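Local coordinates for protein sulfotransferase (PDB 5X2B) that probably transfers a sulfuryl group from the donor PAPS to an acceptor, as a cytoplasmic sulfotransferase, and here binds adenosine-3'-5'-diphosphate and calcium, at residues F27-D32 against K101-I106; D33-S38 against R83-H88; G58-S63 against K77-R82. All coordinates share one frame; numbering follows the deposited sequence.

Interaction 1. Residues F27-D32 against K101-I106; sequences FDARED and KQCKII
The carboxylate of Glu31 turns toward the backbone carbonyl of Lys101, OE1 lying 3.7 Å from Lys101 O. Both oxygens are acceptors, and one water reconciles them by donating to Glu31 OE1 at 2.9 Å and to Lys101 O as well. The Glu31 chain reaches this spot by bending at chi2 (-68°), for its CB starts out away from the partner segment. A second water joins the backbones, giving its proton to Glu31 O at 2.5 Å and accepting from Lys104 N at 3.1 Å. The apolar part of the contact is Ala29 CB against Cys103 SG at 3.6 Å. With SG anti to its carbonyl carbon (chi1 -47°), Cys103 also packs on Phe35 of strand 34-37 and Val98 of helix 96-101. The contact lies where two neighbouring strands enter the parallel sheet of the P-loop-like sulfotransferase fold: 27-32 is the loop leading into strand 34-37, while 101-106 runs from the end of helix 96-101, through Gln102 with positive phi, into strand 104-109. At the surface the Lys101 chain runs beside the loop, its CE 3.9 Å from Ala29 O. Lys101 NZ stays 5.2 Å from Glu31 OE2, too far for a salt bridge, though the opposite charges probably attract weakly across the solvent-exposed surface.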
loop_
_atom_site.group_PDB
_atom_site.type_symbol
_atom_site.label_atom_id
_atom_site.label_comp_id
_atom_site.label_asym_id
_atom_site.label_seq_id
_atom_site.Cartn_x
_atom_site.Cartn_y
_atom_site.Cartn_z
ATOM N N PHE F 27 16.413 10.660 6.556
ATOM C CA PHE F 27 15.824 9.806 7.599
ATOM C C PHE F 27 16.908 8.938 8.193
ATOM O O PHE F 27 17.832 8.522 7.488
ATOM C CB PHE F 27 14.707 8.940 7.001
ATOM C CG PHE F 27 14.104 7.890 7.942
ATOM C CD1 PHE F 27 13.203 8.230 8.949
ATOM C CD2 PHE F 27 14.372 6.540 7.742
ATOM C CE1 PHE F 27 12.641 7.233 9.763
ATOM C CE2 PHE F 27 13.787 5.550 8.561
ATOM C CZ PHE F 27 12.937 5.891 9.538
ATOM N N ASP F 28 16.796 8.721 9.502
ATOM C CA ASP F 28 17.581 7.738 10.244
ATOM C C ASP F 28 16.708 6.507 10.677
ATOM O O ASP F 28 16.000 6.488 11.701
ATOM C CB ASP F 28 18.237 8.426 11.448
ATOM C CG ASP F 28 19.309 9.476 11.038
ATOM O OD1 ASP F 28 19.300 9.974 9.880
ATOM O OD2 ASP F 28 20.174 9.804 11.893
ATOM N N ALA F 29 16.745 5.478 9.851
ATOM C CA ALA F 29 15.977 4.276 10.095
ATOM C C ALA F 29 16.549 3.578 11.272
ATOM O O ALA F 29 17.589 3.973 11.766
ATOM C CB ALA F 29 16.125 3.368 8.935
ATOM N N ARG F 30 15.927 2.482 11.680
ATOM C CA ARG F 30 16.483 1.693 12.758
ATOM C C ARG F 30 16.456 0.253 12.395
ATOM O O ARG F 30 15.472 -0.245 11.878
ATOM C CB ARG F 30 15.687 1.876 14.048
ATOM C CG ARG F 30 15.627 3.283 14.491
ATOM C CD ARG F 30 14.601 3.466 15.565
ATOM N NE ARG F 30 14.689 4.833 16.007
ATOM C CZ ARG F 30 13.712 5.476 16.597
ATOM N NH1 ARG F 30 12.568 4.851 16.860
ATOM N NH2 ARG F 30 13.904 6.720 16.949
ATOM N N GLU F 31 17.543 -0.424 12.720
ATOM C CA GLU F 31 17.667 -1.815 12.426
ATOM C C GLU F 31 16.318 -2.397 12.417
ATOM O O GLU F 31 15.990 -3.194 11.556
ATOM C CB GLU F 31 18.457 -2.501 13.513
ATOM C CG GLU F 31 19.893 -2.231 13.375
ATOM C CD GLU F 31 20.469 -2.896 12.141
ATOM O OE1 GLU F 31 19.714 -3.627 11.448
ATOM O OE2 GLU F 31 21.674 -2.686 11.871
ATOM N N ASP F 32 15.516 -2.001 13.391
ATOM C CA ASP F 32 14.266 -2.693 13.588
ATOM C C ASP F 32 13.087 -1.962 12.975
ATOM O O ASP F 32 11.967 -2.457 13.030
ATOM C CB ASP F 32 14.005 -2.870 15.065
ATOM C CG ASP F 32 13.634 -1.567 15.744
ATOM O OD1 ASP F 32 13.349 -0.522 15.080
ATOM O OD2 ASP F 32 13.624 -1.621 16.980
ATOM N N LYS F 101 20.264 -0.052 6.134
ATOM C CA LYS F 101 20.087 -0.927 7.292
ATOM C C LYS F 101 19.259 -2.202 6.996
ATOM O O LYS F 101 19.130 -3.078 7.824
ATOM C CB LYS F 101 19.479 -0.134 8.446
ATOM C CG LYS F 101 20.339 1.028 8.865
ATOM C CD LYS F 101 20.197 1.305 10.325
ATOM C CE LYS F 101 21.018 2.542 10.739
ATOM N NZ LYS F 101 22.495 2.312 10.939
ATOM N N GLN F 102 18.716 -2.303 5.797
ATOM C CA GLN F 102 17.898 -3.421 5.421
ATOM C C GLN F 102 16.794 -3.673 6.356
ATOM O O GLN F 102 16.588 -4.815 6.787
ATOM C CB GLN F 102 18.719 -4.656 5.433
ATOM C CG GLN F 102 19.440 -4.790 4.170
ATOM C CD GLN F 102 20.501 -5.818 4.258
ATOM O OE1 GLN F 102 20.851 -6.254 5.346
ATOM N NE2 GLN F 102 21.032 -6.220 3.116
ATOM N N CYS F 103 16.114 -2.607 6.718
ATOM C CA CYS F 103 14.962 -2.726 7.564
ATOM C C CYS F 103 14.092 -3.738 6.876
ATOM O O CYS F 103 14.078 -3.857 5.642
ATOM C CB CYS F 103 14.272 -1.370 7.701
ATOM S SG CYS F 103 15.445 -0.021 8.054
ATOM N N LYS F 104 13.377 -4.492 7.674
ATOM C CA LYS F 104 12.393 -5.372 7.141
ATOM C C LYS F 104 11.364 -4.589 6.342
ATOM O O LYS F 104 10.901 -3.532 6.785
ATOM C CB LYS F 104 11.715 -6.070 8.268
ATOM C CG LYS F 104 12.545 -7.137 8.782
ATOM C CD LYS F 104 11.687 -8.184 9.366
ATOM C CE LYS F 104 12.498 -8.986 10.333
ATOM N NZ LYS F 104 12.384 -10.423 10.037
ATOM N N ILE F 105 11.018 -5.119 5.171
ATOM C CA ILE F 105 9.979 -4.538 4.308
ATOM C C ILE F 105 8.933 -5.582 3.987
ATOM O O ILE F 105 9.265 -6.698 3.616
ATOM C CB ILE F 105 10.498 -4.005 2.940
ATOM C CG1 ILE F 105 11.725 -3.094 3.117
ATOM C CG2 ILE F 105 9.359 -3.266 2.203
ATOM C CD1 ILE F 105 11.425 -1.664 3.303
ATOM N N ILE F 106 7.667 -5.199 4.189
ATOM C CA ILE F 106 6.527 -5.976 3.729
ATOM C C ILE F 106 5.864 -5.156 2.646
ATOM O O ILE F 106 5.390 -4.046 2.900
ATOM C CB ILE F 106 5.512 -6.294 4.833
ATOM C CG1 ILE F 106 6.192 -7.018 5.980
ATOM C CG2 ILE F 106 4.440 -7.203 4.264
ATOM C CD1 ILE F 106 5.328 -7.160 7.152
HETATM O O HOH W 1 13.938 -4.296 10.701
HETATM O O HOH W 2 21.092 -4.843 9.221
#

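Interaction 2. Residues D33-S38 against R83-H88; sequences DIFLVS and RAIPTH
Arg83, near the start of strand 82-87, lays its guanidinium alongside the Asp33 carboxylate, the two planes 20° apart. NE points to OD1 and NH2 to OD2 in a side-on, two-pronged salt bridge; NE to OD1 is modelled at a very short 2.5 Å, and the position of OD2 is less sure. The bend of the Arg83 chain at chi3 (-57°) turns the guanidinium edge to the carboxylate, and NH2 has a second acceptor in Asp28 O. The Arg83 carbonyl O takes the amide of Ile34 at 2.6 Å, the first of the bonds joining two central parallel strands of the P-loop-like sulfotransferase fold. Ala84 sets CB 4.0 Å from Leu36 CD1. Ile85 uses both backbone ends, N to Ile34 O and O to Leu36 N, the latter donor standing above the carbonyl plane. Its CD1 sits over one face of the Phe35 ring, 3.9 Å from the centroid in a CH-pi contact, and also reaches Asp33 CG. After Pro86, Thr87 donates its amide to Leu36 O at 3.1 Å and packs CG2 on Val37 CG2 at 3.6 Å; its OG1 bonds to Glu66. His88, beyond the strand, gives ND1-H to Ser38 O at 2.8 Å, the oxygen lying near the ring plane, while Tyr149 meets its ring edge-to-face. The Ser38 side chain lies about 4 Å from bound adenosine-3'-5'-diphosphate. All of this is buried: strand 104-109 flanks 34-37, strand 59-61 flanks 82-87, and helix 44-52 covers Leu36 through Leu47 and Ile51.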
loop_
_atom_site.group_PDB
_atom_site.type_symbol
_atom_site.label_atom_id
_atom_site.label_comp_id
_atom_site.label_asym_id
_atom_site.label_seq_id
_atom_site.Cartn_x
_atom_site.Cartn_y
_atom_site.Cartn_z
ATOM N N ASP F 33 13.313 -0.782 12.425
ATOM C CA ASP F 33 12.228 -0.093 11.772
ATOM C C ASP F 33 11.592 -1.094 10.900
ATOM O O ASP F 33 12.277 -1.870 10.245
ATOM C CB ASP F 33 12.719 0.991 10.860
ATOM C CG ASP F 33 12.866 2.253 11.538
ATOM O OD1 ASP F 33 12.213 2.408 12.568
ATOM O OD2 ASP F 33 13.628 3.090 11.030
ATOM N N ILE F 34 10.275 -1.043 10.841
ATOM C CA ILE F 34 9.521 -1.819 9.849
ATOM C C ILE F 34 8.733 -0.920 8.868
ATOM O O ILE F 34 8.160 0.073 9.244
ATOM C CB ILE F 34 8.526 -2.739 10.537
ATOM C CG1 ILE F 34 9.250 -3.630 11.535
ATOM C CG2 ILE F 34 7.757 -3.629 9.518
ATOM C CD1 ILE F 34 8.299 -4.491 12.330
ATOM N N PHE F 35 8.694 -1.287 7.610
ATOM C CA PHE F 35 8.028 -0.466 6.622
ATOM C C PHE F 35 6.926 -1.272 5.949
ATOM O O PHE F 35 7.128 -2.408 5.582
ATOM C CB PHE F 35 9.064 0.012 5.618
ATOM C CG PHE F 35 9.955 1.113 6.150
ATOM C CD1 PHE F 35 11.153 0.832 6.788
ATOM C CD2 PHE F 35 9.598 2.427 5.995
ATOM C CE1 PHE F 35 11.970 1.833 7.274
ATOM C CE2 PHE F 35 10.416 3.435 6.475
ATOM C CZ PHE F 35 11.602 3.120 7.125
ATOM N N LEU F 36 5.721 -0.724 5.842
ATOM C CA LEU F 36 4.635 -1.482 5.229
ATOM C C LEU F 36 4.409 -0.799 3.943
ATOM O O LEU F 36 4.074 0.357 3.940
ATOM C CB LEU F 36 3.400 -1.412 6.083
ATOM C CG LEU F 36 3.897 -1.813 7.483
ATOM C CD1 LEU F 36 2.914 -1.605 8.618
ATOM C CD2 LEU F 36 4.269 -3.254 7.421
ATOM N N VAL F 37 4.611 -1.498 2.848
ATOM C CA VAL F 37 4.623 -0.844 1.560
ATOM C C VAL F 37 3.595 -1.442 0.554
ATOM O O VAL F 37 3.314 -2.650 0.525
ATOM C CB VAL F 37 6.070 -0.796 1.025
ATOM C CG1 VAL F 37 6.205 0.167 -0.110
ATOM C CG2 VAL F 37 6.989 -0.365 2.123
ATOM N N SER F 38 2.992 -0.536 -0.216
ATOM C CA SER F 38 1.955 -0.847 -1.200
ATOM C C SER F 38 1.769 0.389 -2.100
ATOM O O SER F 38 2.103 1.497 -1.729
ATOM C CB SER F 38 0.621 -1.117 -0.520
ATOM O OG SER F 38 0.024 0.117 -0.203
ATOM N N ARG F 83 9.170 0.695 15.405
ATOM C CA ARG F 83 8.426 1.494 14.490
ATOM C C ARG F 83 7.954 0.703 13.301
ATOM O O ARG F 83 8.783 0.128 12.582
ATOM C CB ARG F 83 9.352 2.600 14.020
ATOM C CG ARG F 83 9.758 3.514 15.112
ATOM C CD ARG F 83 10.311 4.787 14.539
ATOM N NE ARG F 83 11.423 4.477 13.657
ATOM C CZ ARG F 83 12.377 5.333 13.353
ATOM N NH1 ARG F 83 12.348 6.538 13.877
ATOM N NH2 ARG F 83 13.365 4.979 12.546
ATOM N N ALA F 84 6.625 0.684 13.090
ATOM C CA ALA F 84 6.008 0.278 11.799
ATOM C C ALA F 84 5.646 1.507 10.970
ATOM O O ALA F 84 4.786 2.299 11.361
ATOM C CB ALA F 84 4.767 -0.541 12.022
ATOM N N ILE F 85 6.326 1.674 9.844
ATOM C CA ILE F 85 6.253 2.894 9.067
ATOM C C ILE F 85 5.540 2.667 7.729
ATOM O O ILE F 85 5.996 1.905 6.862
ATOM C CB ILE F 85 7.631 3.404 8.838
ATOM C CG1 ILE F 85 8.334 3.538 10.202
ATOM C CG2 ILE F 85 7.549 4.684 8.058
ATOM C CD1 ILE F 85 9.853 3.633 10.118
ATOM N N PRO F 86 4.358 3.279 7.582
ATOM C CA PRO F 86 3.651 2.971 6.350
ATOM C C PRO F 86 4.092 3.916 5.255
ATOM O O PRO F 86 4.543 5.018 5.604
ATOM C CB PRO F 86 2.197 3.197 6.737
ATOM C CG PRO F 86 2.243 4.119 7.925
ATOM C CD PRO F 86 3.488 3.884 8.606
ATOM N N THR F 87 4.003 3.502 3.985
ATOM C CA THR F 87 4.429 4.375 2.873
ATOM C C THR F 87 3.922 3.940 1.473
ATOM O O THR F 87 3.549 2.779 1.279
ATOM C CB THR F 87 5.985 4.490 2.860
ATOM O OG1 THR F 87 6.382 5.523 1.975
ATOM C CG2 THR F 87 6.632 3.182 2.421
ATOM N N HIS F 88 3.894 4.862 0.502
ATOM C CA HIS F 88 3.648 4.483 -0.894
ATOM C C HIS F 88 4.867 4.840 -1.781
ATOM O O HIS F 88 4.807 4.732 -3.000
ATOM C CB HIS F 88 2.363 5.129 -1.444
ATOM C CG HIS F 88 1.106 4.808 -0.665
ATOM N ND1 HIS F 88 0.683 3.527 -0.430
ATOM C CD2 HIS F 88 0.180 5.622 -0.112
ATOM C CE1 HIS F 88 -0.449 3.553 0.263
ATOM N NE2 HIS F 88 -0.779 4.807 0.461
#

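Interaction 3. Residues G58-S63 against K77-R82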
loop_
_atom_site.group_PDB
_atom_site.type_symbol
_atom_site.label_atom_id
_atom_site.label_comp_id
_atom_site.label_asym_id
_atom_site.label_seq_id
_atom_site.Cartn_x
_atom_site.Cartn_y
_atom_site.Cartn_z
ATOM N N GLY F 58 5.096 -4.928 20.770
ATOM C CA GLY F 58 5.887 -3.795 21.154
ATOM C C GLY F 58 6.114 -2.884 19.972
ATOM O O GLY F 58 7.135 -2.210 19.890
ATOM N N ILE F 59 5.165 -2.824 19.052
ATOM C CA ILE F 59 5.374 -2.010 17.854
ATOM C C ILE F 59 4.458 -0.790 17.717
ATOM O O ILE F 59 3.241 -0.942 17.627
ATOM C CB ILE F 59 5.131 -2.852 16.661
ATOM C CG1 ILE F 59 6.282 -3.814 16.500
ATOM C CG2 ILE F 59 4.973 -1.997 15.430
ATOM C CD1 ILE F 59 5.888 -4.924 15.623
ATOM N N THR F 60 5.021 0.414 17.678
ATOM C CA THR F 60 4.194 1.599 17.379
ATOM C C THR F 60 3.837 1.600 15.910
ATOM O O THR F 60 4.680 1.241 15.077
ATOM C CB THR F 60 4.927 2.932 17.699
ATOM O OG1 THR F 60 5.279 2.967 19.076
ATOM C CG2 THR F 60 4.037 4.124 17.430
ATOM N N LEU F 61 2.608 1.945 15.565
ATOM C CA LEU F 61 2.321 2.139 14.148
ATOM C C LEU F 61 2.245 3.585 13.782
ATOM O O LEU F 61 1.336 4.271 14.190
ATOM C CB LEU F 61 1.021 1.516 13.716
ATOM C CG LEU F 61 0.950 1.730 12.201
ATOM C CD1 LEU F 61 1.292 0.454 11.492
ATOM C CD2 LEU F 61 -0.391 2.207 11.781
ATOM N N THR F 62 3.146 4.051 12.941
ATOM C CA THR F 62 3.229 5.472 12.736
ATOM C C THR F 62 2.311 6.019 11.612
ATOM O O THR F 62 1.292 5.435 11.282
ATOM C CB THR F 62 4.654 5.861 12.462
ATOM O OG1 THR F 62 4.989 5.548 11.113
ATOM C CG2 THR F 62 5.567 5.131 13.383
ATOM N N SER F 63 2.693 7.171 11.084
ATOM C CA SER F 63 1.944 7.912 10.087
ATOM C C SER F 63 2.780 7.952 8.819
ATOM O O SER F 63 3.980 8.119 8.883
ATOM C CB SER F 63 1.763 9.350 10.586
ATOM O OG SER F 63 2.185 10.274 9.597
ATOM N N LYS F 77 11.637 10.113 14.949
ATOM C CA LYS F 77 12.782 10.033 15.834
ATOM C C LYS F 77 12.373 9.885 17.264
ATOM O O LYS F 77 12.996 9.194 18.038
ATOM C CB LYS F 77 13.598 11.314 15.714
ATOM C CG LYS F 77 14.810 11.340 16.614
ATOM C CD LYS F 77 15.937 12.205 16.036
ATOM C CE LYS F 77 17.284 11.858 16.702
ATOM N NZ LYS F 77 18.373 12.907 16.608
ATOM N N ARG F 78 11.318 10.584 17.603
ATOM C CA ARG F 78 10.833 10.623 18.958
ATOM C C ARG F 78 10.110 9.353 19.318
ATOM O O ARG F 78 9.737 9.146 20.459
ATOM C CB ARG F 78 9.853 11.774 19.084
ATOM C CG ARG F 78 10.497 13.125 19.186
ATOM C CD ARG F 78 10.099 13.784 20.499
ATOM N NE ARG F 78 10.908 13.335 21.633
ATOM C CZ ARG F 78 10.430 13.107 22.856
ATOM N NH1 ARG F 78 9.141 13.262 23.107
ATOM N NH2 ARG F 78 11.238 12.718 23.833
ATOM N N ILE F 79 9.856 8.517 18.338
ATOM C CA ILE F 79 9.310 7.202 18.620
ATOM C C ILE F 79 10.399 6.334 19.210
ATOM O O ILE F 79 11.379 5.966 18.560
ATOM C CB ILE F 79 8.716 6.533 17.389
ATOM C CG1 ILE F 79 7.788 7.529 16.759
ATOM C CG2 ILE F 79 7.951 5.248 17.781
ATOM C CD1 ILE F 79 6.424 7.219 17.079
ATOM N N PRO F 80 10.205 6.007 20.472
ATOM C CA PRO F 80 11.090 5.172 21.267
ATOM C C PRO F 80 10.982 3.745 20.809
ATOM O O PRO F 80 11.994 3.111 20.478
ATOM C CB PRO F 80 10.481 5.284 22.641
ATOM C CG PRO F 80 9.026 5.535 22.395
ATOM C CD PRO F 80 8.961 6.360 21.186
ATOM N N LYS F 81 9.747 3.251 20.766
ATOM C CA LYS F 81 9.525 1.835 20.533
ATOM C C LYS F 81 9.905 1.495 19.110
ATOM O O LYS F 81 10.484 2.308 18.355
ATOM C CB LYS F 81 8.060 1.426 20.744
ATOM C CG LYS F 81 7.410 1.972 22.002
ATOM C CD LYS F 81 6.526 0.932 22.702
ATOM C CE LYS F 81 5.142 0.871 22.098
ATOM N NZ LYS F 81 4.331 -0.322 22.462
ATOM N N ARG F 82 9.548 0.264 18.777
ATOM C CA ARG F 82 9.713 -0.274 17.455
ATOM C C ARG F 82 8.681 0.307 16.559
ATOM O O ARG F 82 7.486 0.336 16.867
ATOM C CB ARG F 82 9.497 -1.769 17.444
ATOM C CG ARG F 82 9.836 -2.370 16.095
ATOM C CD ARG F 82 9.698 -3.824 16.114
ATOM N NE ARG F 82 10.422 -4.357 14.985
ATOM C CZ ARG F 82 10.436 -5.639 14.670
ATOM N NH1 ARG F 82 9.734 -6.517 15.409
ATOM N NH2 ARG F 82 11.150 -6.037 13.611
HETATM O O HOH W 3 9.735 -1.961 21.336
#
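Backbone polar bonds are few here: Thr60 N donates to Arg82 O at 2.6 Å, the donor almost straight out from the carbonyl but the N-H bent to 135°. The same oxygen receives a CA-H...O contact from Ile59 CA at 3.3 Å. A water gives its proton to Gly58 O at 3.0 Å and accepts a weak bond from Arg82 N. Ile59 and Arg82 form a parallel bridge where the short edge strand 59-61 meets the start of strand 82-87 in the sulfotransferase sheet. Among aliphatic contacts, Ile59 and Arg82 lie side by side and point the same way, with Ile59 CG1 3.4 Å from Arg82 CD. Arg82 is extended from CG to NE, its CG anti to the backbone N (chi1 -173°), which carries its methylenes along Ile59 while NE bonds to Asp32 O. Trimming Ile59 to an alanine would probably deprive the Arg82 methylenes of this flank, open a gap beside CD and leave the chain freer to turn. Thr60 and Ile79 meet tip to tip, Thr60 CG2 coming 3.9 Å from Ile79 CD1. Lys81 instead crosses Thr60 at about a right angle, with its CB 3.6 Å from Thr60 OG1. Bends at chi2 and chi3 fold the Lys81 chain back toward Gly58, where NZ comes 4.0 Å from Gly58 CA at the surface.

Interactions 1, 2 and 3 follow one parallel sheet from strand 104-109 through 34-37 and 82-87 to edge strand 59-61. Interaction 2 is the middle, its centre about 9 Å from that of interaction 1 and about 11 Å from that of interaction 3. Probable hydrogen bonds join them: Val37 N to Ile106 O at 2.7 Å, and Ala84 N to Thr60 O at 2.8 Å. Interactions 1 and 3 also meet directly, Arg30 NH2 lying 2.9 Å from Lys77 O. Interaction 2 alone extends to the ligand, the Ser38 side chain being about 4 Å from adenosine-3'-5'-diphosphate; interactions 1 and 3 lie away from that pocket.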